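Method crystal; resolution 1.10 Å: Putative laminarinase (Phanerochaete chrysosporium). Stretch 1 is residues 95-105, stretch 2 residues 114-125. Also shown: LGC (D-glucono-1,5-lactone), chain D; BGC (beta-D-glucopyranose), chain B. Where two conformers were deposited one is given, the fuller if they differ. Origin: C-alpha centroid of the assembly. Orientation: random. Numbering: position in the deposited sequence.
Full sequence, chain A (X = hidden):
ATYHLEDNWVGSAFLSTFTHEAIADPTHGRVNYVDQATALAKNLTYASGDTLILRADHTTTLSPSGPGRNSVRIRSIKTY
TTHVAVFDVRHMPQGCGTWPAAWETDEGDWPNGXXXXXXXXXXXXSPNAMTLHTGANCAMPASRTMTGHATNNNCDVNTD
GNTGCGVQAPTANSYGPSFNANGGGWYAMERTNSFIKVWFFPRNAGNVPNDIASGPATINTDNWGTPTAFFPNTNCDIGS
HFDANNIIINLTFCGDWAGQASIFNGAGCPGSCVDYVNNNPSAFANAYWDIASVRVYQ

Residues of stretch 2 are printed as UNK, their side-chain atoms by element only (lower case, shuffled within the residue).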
# COMPACT_ATOMS: atom_id res chain seq x y z
N GLY A 95 -8.27 -10.60 6.31
CA GLY A 95 -9.55 -11.27 6.12
C GLY A 95 -9.73 -11.69 4.67
O GLY A 95 -9.20 -11.07 3.75
N CYS A 96 -10.50 -12.76 4.46
CA CYS A 96 -10.91 -13.14 3.12
C CYS A 96 -11.57 -11.96 2.41
O CYS A 96 -12.42 -11.28 2.98
CB CYS A 96 -11.87 -14.31 3.20
SG CYS A 96 -11.00 -15.91 3.39
N GLY A 97 -11.14 -11.73 1.17
CA GLY A 97 -11.69 -10.68 0.35
C GLY A 97 -10.95 -9.36 0.44
O GLY A 97 -11.16 -8.48 -0.39
N THR A 98 -10.07 -9.21 1.43
CA THR A 98 -9.41 -7.93 1.62
C THR A 98 -8.32 -7.67 0.59
O THR A 98 -7.59 -8.58 0.18
CB THR A 98 -8.80 -7.76 3.03
OG1 THR A 98 -7.81 -8.75 3.29
CG2 THR A 98 -9.87 -7.80 4.13
N TRP A 99 -8.21 -6.40 0.21
CA TRP A 99 -7.20 -5.94 -0.74
C TRP A 99 -6.73 -4.56 -0.27
O TRP A 99 -7.19 -3.52 -0.74
CB TRP A 99 -7.77 -5.92 -2.14
CG TRP A 99 -6.82 -5.51 -3.23
CD1 TRP A 99 -5.47 -5.21 -3.13
CD2 TRP A 99 -7.16 -5.35 -4.61
NE1 TRP A 99 -4.98 -4.85 -4.37
CE2 TRP A 99 -5.99 -4.93 -5.29
CE3 TRP A 99 -8.35 -5.49 -5.33
CZ2 TRP A 99 -5.98 -4.66 -6.67
CZ3 TRP A 99 -8.34 -5.22 -6.70
CH2 TRP A 99 -7.17 -4.81 -7.35
N PRO A 100 -5.83 -4.56 0.73
CA PRO A 100 -5.27 -3.31 1.23
C PRO A 100 -4.08 -2.85 0.38
O PRO A 100 -3.41 -3.69 -0.24
CB PRO A 100 -4.78 -3.69 2.62
CG PRO A 100 -4.34 -5.14 2.48
CD PRO A 100 -5.28 -5.73 1.45
N ALA A 101 -3.81 -1.55 0.39
CA ALA A 101 -2.62 -1.04 -0.27
C ALA A 101 -2.14 0.26 0.34
O ALA A 101 -2.94 1.09 0.79
CB ALA A 101 -2.88 -0.86 -1.78
N ALA A 102 -0.82 0.44 0.32
CA ALA A 102 -0.17 1.74 0.57
C ALA A 102 0.72 1.95 -0.66
O ALA A 102 1.55 1.09 -1.00
CB ALA A 102 0.65 1.73 1.85
N TRP A 103 0.54 3.08 -1.33
CA TRP A 103 1.08 3.23 -2.67
C TRP A 103 1.17 4.70 -3.04
O TRP A 103 0.71 5.56 -2.29
CB TRP A 103 0.26 2.40 -3.67
CG TRP A 103 -1.21 2.69 -3.73
CD1 TRP A 103 -2.14 2.50 -2.74
CD2 TRP A 103 -1.93 3.04 -4.91
NE1 TRP A 103 -3.41 2.77 -3.22
CE2 TRP A 103 -3.30 3.10 -4.55
CE3 TRP A 103 -1.56 3.31 -6.23
CZ2 TRP A 103 -4.30 3.40 -5.48
CZ3 TRP A 103 -2.56 3.60 -7.15
CH2 TRP A 103 -3.90 3.66 -6.76
N GLU A 104 1.75 4.95 -4.20
CA GLU A 104 1.80 6.31 -4.76
C GLU A 104 1.42 6.25 -6.22
O GLU A 104 1.79 5.31 -6.94
CB GLU A 104 3.19 6.95 -4.64
CG GLU A 104 3.69 7.02 -3.23
CD GLU A 104 5.00 7.79 -3.11
OE1 GLU A 104 5.62 8.12 -4.14
OE2 GLU A 104 5.41 8.07 -1.95
N THR A 105 0.71 7.27 -6.67
CA THR A 105 0.42 7.41 -8.10
C THR A 105 0.00 8.83 -8.42
O THR A 105 -0.16 9.67 -7.52
CB THR A 105 -0.68 6.40 -8.54
OG1 THR A 105 -0.67 6.29 -9.96
CG2 THR A 105 -2.06 6.84 -8.07
N UNK A 114 3.04 7.14 -13.58
CA UNK A 114 3.60 6.06 -12.78
C UNK A 114 2.72 5.67 -11.60
O UNK A 114 1.76 6.36 -11.22
N UNK A 115 3.07 4.53 -11.03
CA UNK A 115 2.46 3.99 -9.82
C UNK A 115 3.53 3.15 -9.15
O UNK A 115 4.20 2.35 -9.81
c UNK A 115 0.69 2.35 -8.97
o UNK A 115 -0.89 0.66 -8.44
o UNK A 115 -1.04 1.54 -10.42
c UNK A 115 1.25 3.12 -10.15
c UNK A 115 -0.48 1.45 -9.31
N UNK A 116 3.72 3.33 -7.84
CA UNK A 116 4.55 2.41 -7.06
C UNK A 116 3.73 1.89 -5.90
O UNK A 116 3.25 2.65 -5.05
c UNK A 116 5.90 3.02 -6.58
c UNK A 116 5.70 4.37 -5.89
c UNK A 116 6.62 2.02 -5.67
N UNK A 117 3.57 0.57 -5.87
CA UNK A 117 2.86 -0.11 -4.79
C UNK A 117 3.88 -0.55 -3.77
O UNK A 117 4.80 -1.30 -4.10
o UNK A 117 1.23 -1.54 -7.54
c UNK A 117 2.07 -1.30 -5.34
c UNK A 117 1.17 -0.91 -6.49
o UNK A 117 0.42 0.09 -6.35
N UNK A 118 3.73 -0.05 -2.55
CA UNK A 118 4.70 -0.27 -1.48
C UNK A 118 4.26 -1.43 -0.58
O UNK A 118 5.06 -2.33 -0.29
c UNK A 118 4.89 1.03 -0.66
c UNK A 118 5.29 3.57 -0.96
c UNK A 118 5.85 0.79 0.48
c UNK A 118 5.36 2.17 -1.59
N UNK A 119 3.00 -1.40 -0.15
CA UNK A 119 2.36 -2.50 0.56
C UNK A 119 1.16 -2.91 -0.26
O UNK A 119 0.32 -2.08 -0.58
c UNK A 119 1.89 -2.10 1.96
c UNK A 119 1.34 -3.33 2.69
c UNK A 119 2.61 -0.87 4.12
c UNK A 119 3.03 -1.41 2.75
N UNK A 120 1.05 -4.19 -0.61
CA UNK A 120 -0.12 -4.64 -1.36
C UNK A 120 -0.22 -6.15 -1.36
O UNK A 120 0.78 -6.85 -1.53
c UNK A 120 -0.03 -4.19 -2.83
o UNK A 120 -2.47 -3.91 -5.59
c UNK A 120 -1.38 -4.33 -3.54
c UNK A 120 -1.36 -4.00 -5.02
o UNK A 120 -0.27 -3.86 -5.61
N UNK A 121 -1.44 -6.65 -1.22
CA UNK A 121 -1.73 -8.06 -1.44
C UNK A 121 -3.22 -8.28 -1.36
O UNK A 121 -4.00 -7.33 -1.28
N UNK A 122 -3.60 -9.56 -1.41
CA UNK A 122 -5.00 -9.93 -1.39
C UNK A 122 -5.23 -11.17 -0.56
O UNK A 122 -4.38 -12.07 -0.51
c UNK A 122 -5.56 -10.19 -2.83
c UNK A 122 -4.85 -11.36 -3.51
c UNK A 122 -5.46 -8.94 -3.68
N UNK A 123 -6.40 -11.24 0.06
CA UNK A 123 -6.89 -12.49 0.66
C UNK A 123 -5.90 -13.13 1.60
O UNK A 123 -5.80 -14.36 1.65
c UNK A 123 -7.30 -13.48 -0.44
o UNK A 123 -9.32 -12.27 -0.84
n UNK A 123 -8.30 -13.15 -2.64
c UNK A 123 -8.39 -12.91 -1.34
N UNK A 124 -5.18 -12.30 2.35
CA UNK A 124 -4.23 -12.77 3.37
C UNK A 124 -3.02 -13.52 2.80
O UNK A 124 -2.31 -14.20 3.53
o UNK A 124 -5.78 -11.56 5.38
o UNK A 124 -6.99 -13.36 5.66
c UNK A 124 -4.94 -13.59 4.47
c UNK A 124 -5.98 -12.77 5.21
N UNK A 125 -2.78 -13.40 1.50
CA UNK A 125 -1.72 -14.18 0.87
C UNK A 125 -0.36 -13.49 0.92
O UNK A 125 -0.01 -12.70 0.06
n UNK A 125 -4.03 -16.69 1.18
c UNK A 125 -2.08 -14.53 -0.57
c UNK A 125 -3.36 -15.33 -0.69
o UNK A 125 -2.58 -17.55 -0.31
c UNK A 125 -3.29 -16.62 0.08
C1 LGC D . -2.49 -1.55 -8.57
C2 LGC D . -3.45 -0.95 -9.55
O5 LGC D . -2.45 -1.17 -7.16
O1 LGC D . -1.70 -2.40 -8.95
O2 LGC D . -2.75 -0.43 -10.69
C3 LGC D . -4.32 0.12 -8.88
O3 LGC D . -5.51 0.34 -9.65
C4 LGC D . -4.68 -0.31 -7.45
O4 LGC D . -5.69 0.52 -6.90
C5 LGC D . -3.40 -0.23 -6.63
C6 LGC D . -3.56 -0.52 -5.14
O6 LGC D . -4.18 -1.79 -4.89
C2 BGC B . -3.41 -1.33 -9.31
C3 BGC B . -4.19 -0.08 -8.88
C4 BGC B . -4.70 -0.30 -7.46
C5 BGC B . -3.48 -0.33 -6.56
C6 BGC B . -3.87 -0.44 -5.09
C1 BGC B . -2.53 -1.97 -8.22
O1 BGC B . -2.82 -3.38 -8.15
O2 BGC B . -2.60 -1.02 -10.45
O3 BGC B . -5.27 0.19 -9.79
O4 BGC B . -5.59 0.74 -7.07
O5 BGC B . -2.62 -1.43 -6.88
O6 BGC B . -4.15 -1.80 -4.77
O HOH W 1 -5.07 -9.38 2.37

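Position 114 has no side-chain atoms; its carbonyl O accepts a hydrogen bond from Thr105 OG1 at 2.7 Å, and its phi of 83° favours the same reading: Gly114.

Position 115 carries three carbons in an unbranched chain, the last bearing two oxygens, one of which lies 3.5 Å from Trp103 CE3: Glu115. That oxygen is OE2; the other, OE1, is 2.6 Å from O2 of the lactone. The backbone pairs with Thr105, CA to CA 4.3 Å.

Position 116 has three carbons forked at the first, with no second-level extension, and one arm packs 3.8 Å from Glu104 CB, hence Val116; the packing atom is CG1. Its N donates to Glu104 O and its O accepts from Glu104 N, both at 2.9 Å, a closed antiparallel pair.

Position 117 has two carbons, the second with two oxygens, one of them 3.5 Å from Trp103 CB: Asp117. This oxygen, OD1, also approaches Glu115 OE2 at 2.5 Å, so close that one acid probably holds a proton.

Position 118 shows four carbons forked at the first, one arm two carbons long and ending 4.4 Å from Glu104 CG, while the backbone N donates to Ala102 O at 2.9 Å. The fork defines Ile118, and the arm's end is CD1.

Position 119 has the same forked four-carbon pattern, its longer arm ending 4.0 Å from Ala102 CB, and is Ile119, with CD1 at that end. Its N also donates to Ala102 O, at 3.0 Å, while its O accepts from Ala102 N at 2.9 Å. Two successive amides sharing one carbonyl mark the beta bulge, where the register shifts by one.

Position 120 has three carbons ending in two oxygens, one accepting from Trp99 NE1 at 2.9 Å, near the plane of the indole: Glu120. The acceptor is OE2, and CG lies 4.2 Å from Ala101 CB.

Position 121 has no side-chain atoms, and its O sits 3.2 Å from Trp99 CD1 and 3.4 Å from Pro100 CD: Gly121.

Position 122 is again a three-carbon fork, one arm 3.7 Å from Trp99 CG: Val122. That arm, CG1, stands 3.9 Å from the centroid of the Trp99 five-membered ring, 18° off the normal, a CH-pi contact over the face.

Position 123 has two carbons, the second with one nitrogen and one oxygen, the oxygen accepting from Gly97 N at 2.8 Å: Asn123. The backbone N donates to Thr98 O at 2.9 Å.

Position 124 has two carbons and a terminal pair of oxygens, one accepting from Gly95 N at 2.8 Å: Asp124. A water links its N (2.9 Å) to Thr98 OG1 (3.0 Å).

Position 125 has three carbons, the last with one oxygen and one nitrogen, and touches nothing on stretch 1: Gln125. NE2 instead donates to Asn123 O at 3.0 Å.

The contact is thus an antiparallel ladder, with strand axes at 169° and 877 Å² buried. Ala102, Ile119, Glu104 and Val116 share one sheet face; Ala101, Trp103, Glu115, Asp117 and Glu120 line the other, where the sugar ligands bind. Beyond the ladder, Asn123 OD1 and Asp124 OD1 accept from the amides of Gly97 and Gly95 in the turn.

Stretch 2, residues 114-125: GEVDIIEGVNDQ
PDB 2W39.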